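Local coordinates for protein pentalenene synthase (Streptomyces chartreusis NRRL 3882, PDB 6Q4S) that catalyses the magnesium-dependent cyclisation of farnesyl diphosphate, probably to the bicyclic sesquiterpene alcohol 7-epi-alpha-eudesmol, at residues Phe196-Pro199 and Ala200-Gly204; Ala265-Asp268 and Glu269-Leu273. All blocks are in the same frame, centred on the assembly; numbering follows the deposited sequence.

Both contacts are local, each within one continuous piece of chain in the all-helical terpene synthase fold. Contact 1 (196-204) comes first and covers the loop after helix 183-194 and the one-turn helix 200-203 that it leads into. Contact 2 (265-273) comes later, within the long helix 252-284. Their centres are 21 Å apart and their nearest atoms about 11 Å, so they do not touch. Helix 288-313 is a common neighbour. It meets Pro-199 and Ala-202 of contact 1 at Val-294, and Tyr-270 of contact 2 at Val-298. Contact 1 thus lies at the subunit interface, away from the annotated sites, whereas contact 2 packs against helices of its own chain.

Contact 1: Phe196-Pro199 and Ala200-Gly204; sequences FEVP and AQAMG
The amide of Gln-201 comes oxygen first to the Pro-199 ring, with OE1 3.5 Å from Pro-199 CB; the ring also packs on Arg-293 and Val-294 of helix 288-313. This is the N-cap of the one-turn helix 200-203, and Pro-199 is the cap residue. Gln-201 CG lies between the backbone N and the carbonyl carbon (chi1 66°) and the chain bends at chi2, which brings the amide back to Pro-199. Nearby, Ala-200 packs on Ala-200 of the second subunit, and Gln-201 on Gln-201 of that subunit.

Val-198 and Met-203 cross at about a right angle. Val-198 CG1 lies 3.7 Å from Met-203 CG, and the sulfur SD is a little farther from CG1, at 4.0 Å. With an alanine in place of Met-203, the CG1 methyl of Val-198 would probably lose this cover and a gap would open beside it.

The Pro-199 carbonyl closes the turn. Its O takes a weak bond from Ala-202 N at 2.9 Å. The straighter bond is from Met-203 N, 3.1 Å from Pro-199 O, with an N-H...O angle of 157° and the donor in the carbonyl plane.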
ATOM      1  N   PHE A 196     -20.567   2.339   1.939  1.00 37.43           N
ATOM      2  CA  PHE A 196     -20.676   1.117   1.236  1.00 34.95           C
ATOM      3  C   PHE A 196     -19.260   0.730   0.787  1.00 34.45           C
ATOM      4  O   PHE A 196     -18.353   1.518   0.933  1.00 38.29           O
ATOM      5  CB  PHE A 196     -21.616   1.289   0.026  1.00 37.82           C
ATOM      6  CG  PHE A 196     -21.019   2.126  -1.103  1.00 37.13           C
ATOM      7  CD1 PHE A 196     -20.978   3.501  -1.016  1.00 36.00           C
ATOM      8  CD2 PHE A 196     -20.453   1.526  -2.202  1.00 37.70           C
ATOM      9  CE1 PHE A 196     -20.403   4.274  -2.020  1.00 33.50           C
ATOM     10  CE2 PHE A 196     -19.868   2.298  -3.212  1.00 36.44           C
ATOM     11  CZ  PHE A 196     -19.812   3.670  -3.093  1.00 31.28           C
ATOM     12  N   GLU A 197     -19.118  -0.444   0.206  1.00 37.11           N
ATOM     13  CA  GLU A 197     -17.908  -0.871  -0.460  1.00 39.87           C
ATOM     14  C   GLU A 197     -18.218  -1.506  -1.777  1.00 42.43           C
ATOM     15  O   GLU A 197     -19.152  -2.302  -1.885  1.00 42.75           O
ATOM     16  CB  GLU A 197     -17.100  -1.838   0.382  1.00 45.69           C
ATOM     17  CG  GLU A 197     -16.495  -1.118   1.591  1.00 49.49           C
ATOM     18  CD  GLU A 197     -15.522  -1.952   2.434  1.00 50.83           C
ATOM     19  OE1 GLU A 197     -14.970  -2.963   1.841  1.00 43.13           O
ATOM     20  OE2 GLU A 197     -15.356  -1.542   3.672  1.00 34.88           O
ATOM     21  N   VAL A 198     -17.431  -1.157  -2.782  1.00 34.12           N
ATOM     22  CA  VAL A 198     -17.648  -1.678  -4.140  1.00 38.98           C
ATOM     23  C   VAL A 198     -17.174  -3.125  -4.147  1.00 40.10           C
ATOM     24  O   VAL A 198     -16.109  -3.405  -3.579  1.00 39.64           O
ATOM     25  CB  VAL A 198     -16.863  -0.875  -5.215  1.00 37.58           C
ATOM     26  CG1 VAL A 198     -16.979  -1.546  -6.596  1.00 39.72           C
ATOM     27  CG2 VAL A 198     -17.387   0.526  -5.340  1.00 37.07           C
ATOM     28  N   PRO A 199     -17.935  -4.059  -4.802  1.00 40.45           N
ATOM     29  CA  PRO A 199     -17.471  -5.469  -4.816  1.00 40.26           C
ATOM     30  C   PRO A 199     -16.111  -5.622  -5.416  1.00 41.42           C
ATOM     31  O   PRO A 199     -15.848  -5.053  -6.506  1.00 45.59           O
ATOM     32  CB  PRO A 199     -18.549  -6.202  -5.637  1.00 44.48           C
ATOM     33  CG  PRO A 199     -19.777  -5.411  -5.310  1.00 41.74           C
ATOM     34  CD  PRO A 199     -19.333  -3.957  -5.253  1.00 38.02           C
ATOM     35  N   ALA A 200     -15.230  -6.370  -4.720  1.00 39.67           N
ATOM     36  CA  ALA A 200     -13.793  -6.358  -5.047  1.00 37.62           C
ATOM     37  C   ALA A 200     -13.537  -6.827  -6.470  1.00 41.99           C
ATOM     38  O   ALA A 200     -12.650  -6.301  -7.138  1.00 40.89           O
ATOM     39  CB  ALA A 200     -12.982  -7.173  -4.044  1.00 39.26           C
ATOM     40  N   GLN A 201     -14.319  -7.803  -6.938  1.00 40.62           N
ATOM     41  CA  GLN A 201     -14.177  -8.304  -8.321  1.00 41.01           C
ATOM     42  C   GLN A 201     -14.595  -7.258  -9.380  1.00 38.93           C
ATOM     43  O   GLN A 201     -14.086  -7.316 -10.479  1.00 39.82           O
ATOM     44  CB  GLN A 201     -14.913  -9.655  -8.527  1.00 43.95           C
ATOM     45  CG  GLN A 201     -16.428  -9.598  -8.399  1.00 43.32           C
ATOM     46  CD  GLN A 201     -16.951  -9.765  -6.974  1.00 46.99           C
ATOM     47  OE1 GLN A 201     -16.558  -9.059  -6.043  1.00 48.93           O
ATOM     48  NE2 GLN A 201     -17.876 -10.662  -6.819  1.00 48.43           N
ATOM     49  N   ALA A 202     -15.489  -6.319  -9.040  1.00 36.04           N
ATOM     50  CA  ALA A 202     -15.755  -5.162  -9.889  1.00 37.46           C
ATOM     51  C   ALA A 202     -14.625  -4.086  -9.891  1.00 43.12           C
ATOM     52  O   ALA A 202     -14.236  -3.550 -10.962  1.00 39.39           O
ATOM     53  CB  ALA A 202     -17.098  -4.544  -9.560  1.00 41.03           C
ATOM     54  N   MET A 203     -14.050  -3.807  -8.725  1.00 40.43           N
ATOM     55  CA  MET A 203     -12.928  -2.852  -8.618  1.00 37.63           C
ATOM     56  C   MET A 203     -11.710  -3.251  -9.458  1.00 34.53           C
ATOM     57  O   MET A 203     -11.078  -2.393 -10.028  1.00 36.79           O
ATOM     58  CB  MET A 203     -12.451  -2.620  -7.133  1.00 38.28           C
ATOM     59  CG  MET A 203     -13.292  -1.611  -6.368  1.00 47.00           C
ATOM     60  SD  MET A 203     -13.307   0.126  -6.934  1.00 52.60           S
ATOM     61  CE  MET A 203     -11.692   0.103  -7.404  1.00 31.21           C
ATOM     62  N   GLY A 204     -11.415  -4.528  -9.517  1.00 33.15           N
ATOM     63  CA  GLY A 204     -10.340  -5.093 -10.354  1.00 43.19           C
ATOM     64  C   GLY A 204     -10.734  -5.488 -11.789  1.00 42.42           C
ATOM     65  O   GLY A 204      -9.922  -6.003 -12.522  1.00 44.08           O
TER

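Contact 2: Ala265-Asp268 and Glu269-Leu273; sequences ACLD and EYLEL
Two turns of the long helix 252-284 in the alpha-helical terpene synthase fold make this contact, and Ala-265 to Asp-268 give their carbonyls to Glu-269 to Glu-272. Each bond runs from an N-H to the carbonyl four residues earlier. Leu-271 N to Leu-267 O is 2.8 Å, with an N-H...O angle of 167°. Tyr-270 N to Cys-266 O is 2.9 Å. The bonds of the outer pairs are longer: Glu-269 N to Ala-265 O is 3.2 Å, with the donor above the carbonyl plane, and Glu-272 N to Asp-268 O is 3.1 Å, with the donor tilted from it.

Side chains pack along these helix bonds. Leu-271 CD1 reaches Leu-267 CG at 4.3 Å. Leu-271 CG also passes 3.4 Å from Leu-267 O. With CG anti to the backbone N (chi1 172°), the Tyr-270 side chain leads away from residues 265-268 and packs on Val-298, Ile-301, Gln-302 and Ile-305 of helix 288-313. Its OH is hydrogen-bonded to Gln-274 NE2, one turn on. Leu-267 and Leu-271 face the N-terminal residues Leu-9, Pro-10 and Phe-11. Cys-266 packs on Asp-217 and Thr-218 of helix 206-228. Its side chain is about 10 Å from that of Arg-177, a likely substrate-binding residue.

The acids fare differently. Glu-269 is extended, and its OE1 makes a salt bridge with Arg-210 of helix 206-228, which joins the two helices by charge. Asp-268 OD2 and Glu-272 OE2 stay 6.5 Å apart, so their like charges would probably repel only mildly. The helix thus has an apolar side turned to the N-terminal residues and helix 288-313, a salt bridge to helix 206-228 through Glu-269, and Asp-268 and Glu-272 on a more exposed side, where solvent is likely to shield their charges.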
ATOM      1  N   ALA A 265     -12.101  14.066 -25.272  1.00 44.56           N
ATOM      2  CA  ALA A 265     -11.822  12.686 -25.660  1.00 40.18           C
ATOM      3  C   ALA A 265     -11.683  11.681 -24.442  1.00 40.20           C
ATOM      4  O   ALA A 265     -12.109  10.535 -24.559  1.00 44.77           O
ATOM      5  CB  ALA A 265     -10.541  12.642 -26.526  1.00 43.76           C
ATOM      6  N   CYS A 266     -11.023  12.080 -23.347  1.00 41.21           N
ATOM      7  CA  CYS A 266     -10.965  11.263 -22.079  1.00 43.77           C
ATOM      8  C   CYS A 266     -12.355  11.087 -21.522  1.00 37.12           C
ATOM      9  O   CYS A 266     -12.742   9.971 -21.222  1.00 36.95           O
ATOM     10  CB  CYS A 266     -10.141  11.950 -20.986  1.00 41.19           C
ATOM     11  SG  CYS A 266      -8.379  11.931 -21.363  1.00 50.72           S
ATOM     12  N   LEU A 267     -13.063  12.218 -21.386  1.00 40.51           N
ATOM     13  CA  LEU A 267     -14.477  12.232 -20.955  1.00 43.30           C
ATOM     14  C   LEU A 267     -15.363  11.309 -21.782  1.00 46.73           C
ATOM     15  O   LEU A 267     -16.053  10.433 -21.224  1.00 44.60           O
ATOM     16  CB  LEU A 267     -15.014  13.644 -20.941  1.00 40.96           C
ATOM     17  CG  LEU A 267     -16.374  13.894 -20.303  1.00 53.06           C
ATOM     18  CD1 LEU A 267     -16.507  13.497 -18.828  1.00 48.37           C
ATOM     19  CD2 LEU A 267     -16.689  15.372 -20.457  1.00 51.51           C
ATOM     20  N   ASP A 268     -15.315  11.423 -23.111  1.00 45.26           N
ATOM     21  CA  ASP A 268     -16.142  10.547 -23.938  1.00 44.43           C
ATOM     22  C   ASP A 268     -15.806   9.093 -23.834  1.00 41.57           C
ATOM     23  O   ASP A 268     -16.717   8.277 -23.960  1.00 42.73           O
ATOM     24  CB  ASP A 268     -16.090  10.893 -25.442  1.00 53.02           C
ATOM     25  CG  ASP A 268     -16.588  12.292 -25.752  1.00 59.74           C
ATOM     26  OD1 ASP A 268     -17.406  12.879 -24.989  1.00 58.16           O
ATOM     27  OD2 ASP A 268     -16.102  12.814 -26.782  1.00 73.08           O
ATOM     28  N   GLU A 269     -14.537   8.732 -23.669  1.00 39.91           N
ATOM     29  CA  GLU A 269     -14.220   7.338 -23.461  1.00 41.80           C
ATOM     30  C   GLU A 269     -14.787   6.881 -22.049  1.00 40.99           C
ATOM     31  O   GLU A 269     -15.275   5.757 -21.921  1.00 40.21           O
ATOM     32  CB  GLU A 269     -12.725   7.048 -23.568  1.00 38.99           C
ATOM     33  CG  GLU A 269     -12.423   5.536 -23.483  1.00 44.90           C
ATOM     34  CD  GLU A 269     -10.938   5.148 -23.365  1.00 48.48           C
ATOM     35  OE1 GLU A 269     -10.043   5.991 -23.576  1.00 47.10           O
ATOM     36  OE2 GLU A 269     -10.643   3.962 -23.043  1.00 54.79           O
ATOM     37  N   TYR A 270     -14.647   7.740 -21.047  1.00 39.36           N
ATOM     38  CA  TYR A 270     -15.240   7.538 -19.705  1.00 38.25           C
ATOM     39  C   TYR A 270     -16.754   7.261 -19.819  1.00 47.24           C
ATOM     40  O   TYR A 270     -17.263   6.216 -19.312  1.00 41.45           O
ATOM     41  CB  TYR A 270     -14.971   8.722 -18.704  1.00 40.45           C
ATOM     42  CG  TYR A 270     -15.779   8.515 -17.415  1.00 40.30           C
ATOM     43  CD1 TYR A 270     -15.359   7.584 -16.439  1.00 39.78           C
ATOM     44  CD2 TYR A 270     -16.988   9.140 -17.241  1.00 36.61           C
ATOM     45  CE1 TYR A 270     -16.116   7.343 -15.308  1.00 42.46           C
ATOM     46  CE2 TYR A 270     -17.777   8.895 -16.126  1.00 40.76           C
ATOM     47  CZ  TYR A 270     -17.354   7.991 -15.159  1.00 44.86           C
ATOM     48  OH  TYR A 270     -18.153   7.759 -14.045  1.00 42.62           O
ATOM     49  N   LEU A 271     -17.462   8.141 -20.538  1.00 45.59           N
ATOM     50  CA  LEU A 271     -18.888   7.942 -20.772  1.00 42.30           C
ATOM     51  C   LEU A 271     -19.247   6.639 -21.498  1.00 49.70           C
ATOM     52  O   LEU A 271     -20.263   6.014 -21.146  1.00 47.50           O
ATOM     53  CB  LEU A 271     -19.484   9.149 -21.465  1.00 45.50           C
ATOM     54  CG  LEU A 271     -19.407  10.430 -20.656  1.00 49.53           C
ATOM     55  CD1 LEU A 271     -19.863  11.632 -21.488  1.00 49.97           C
ATOM     56  CD2 LEU A 271     -20.205  10.337 -19.344  1.00 51.18           C
ATOM     57  N   GLU A 272     -18.429   6.202 -22.459  1.00 48.17           N
ATOM     58  CA  GLU A 272     -18.632   4.878 -23.125  1.00 54.15           C
ATOM     59  C   GLU A 272     -18.480   3.712 -22.138  1.00 52.38           C
ATOM     60  O   GLU A 272     -19.196   2.696 -22.222  1.00 44.31           O
ATOM     61  CB  GLU A 272     -17.647   4.623 -24.279  1.00 56.16           C
ATOM     62  CG  GLU A 272     -17.840   5.458 -25.553  1.00 70.38           C
ATOM     63  CD  GLU A 272     -16.596   5.560 -26.488  1.00 74.10           C
ATOM     64  OE1 GLU A 272     -15.572   4.830 -26.329  1.00 71.18           O
ATOM     65  OE2 GLU A 272     -16.639   6.411 -27.419  1.00 79.75           O
ATOM     66  N   LEU A 273     -17.508   3.807 -21.241  1.00 49.81           N
ATOM     67  CA  LEU A 273     -17.304   2.704 -20.272  1.00 49.40           C
ATOM     68  C   LEU A 273     -18.447   2.743 -19.253  1.00 37.06           C
ATOM     69  O   LEU A 273     -18.965   1.704 -18.838  1.00 48.66           O
ATOM     70  CB  LEU A 273     -15.916   2.777 -19.637  1.00 47.41           C
ATOM     71  CG  LEU A 273     -14.785   2.492 -20.594  1.00 48.06           C
ATOM     72  CD1 LEU A 273     -13.450   2.865 -19.990  1.00 46.85           C
ATOM     73  CD2 LEU A 273     -14.787   1.041 -20.960  1.00 51.41           C
TER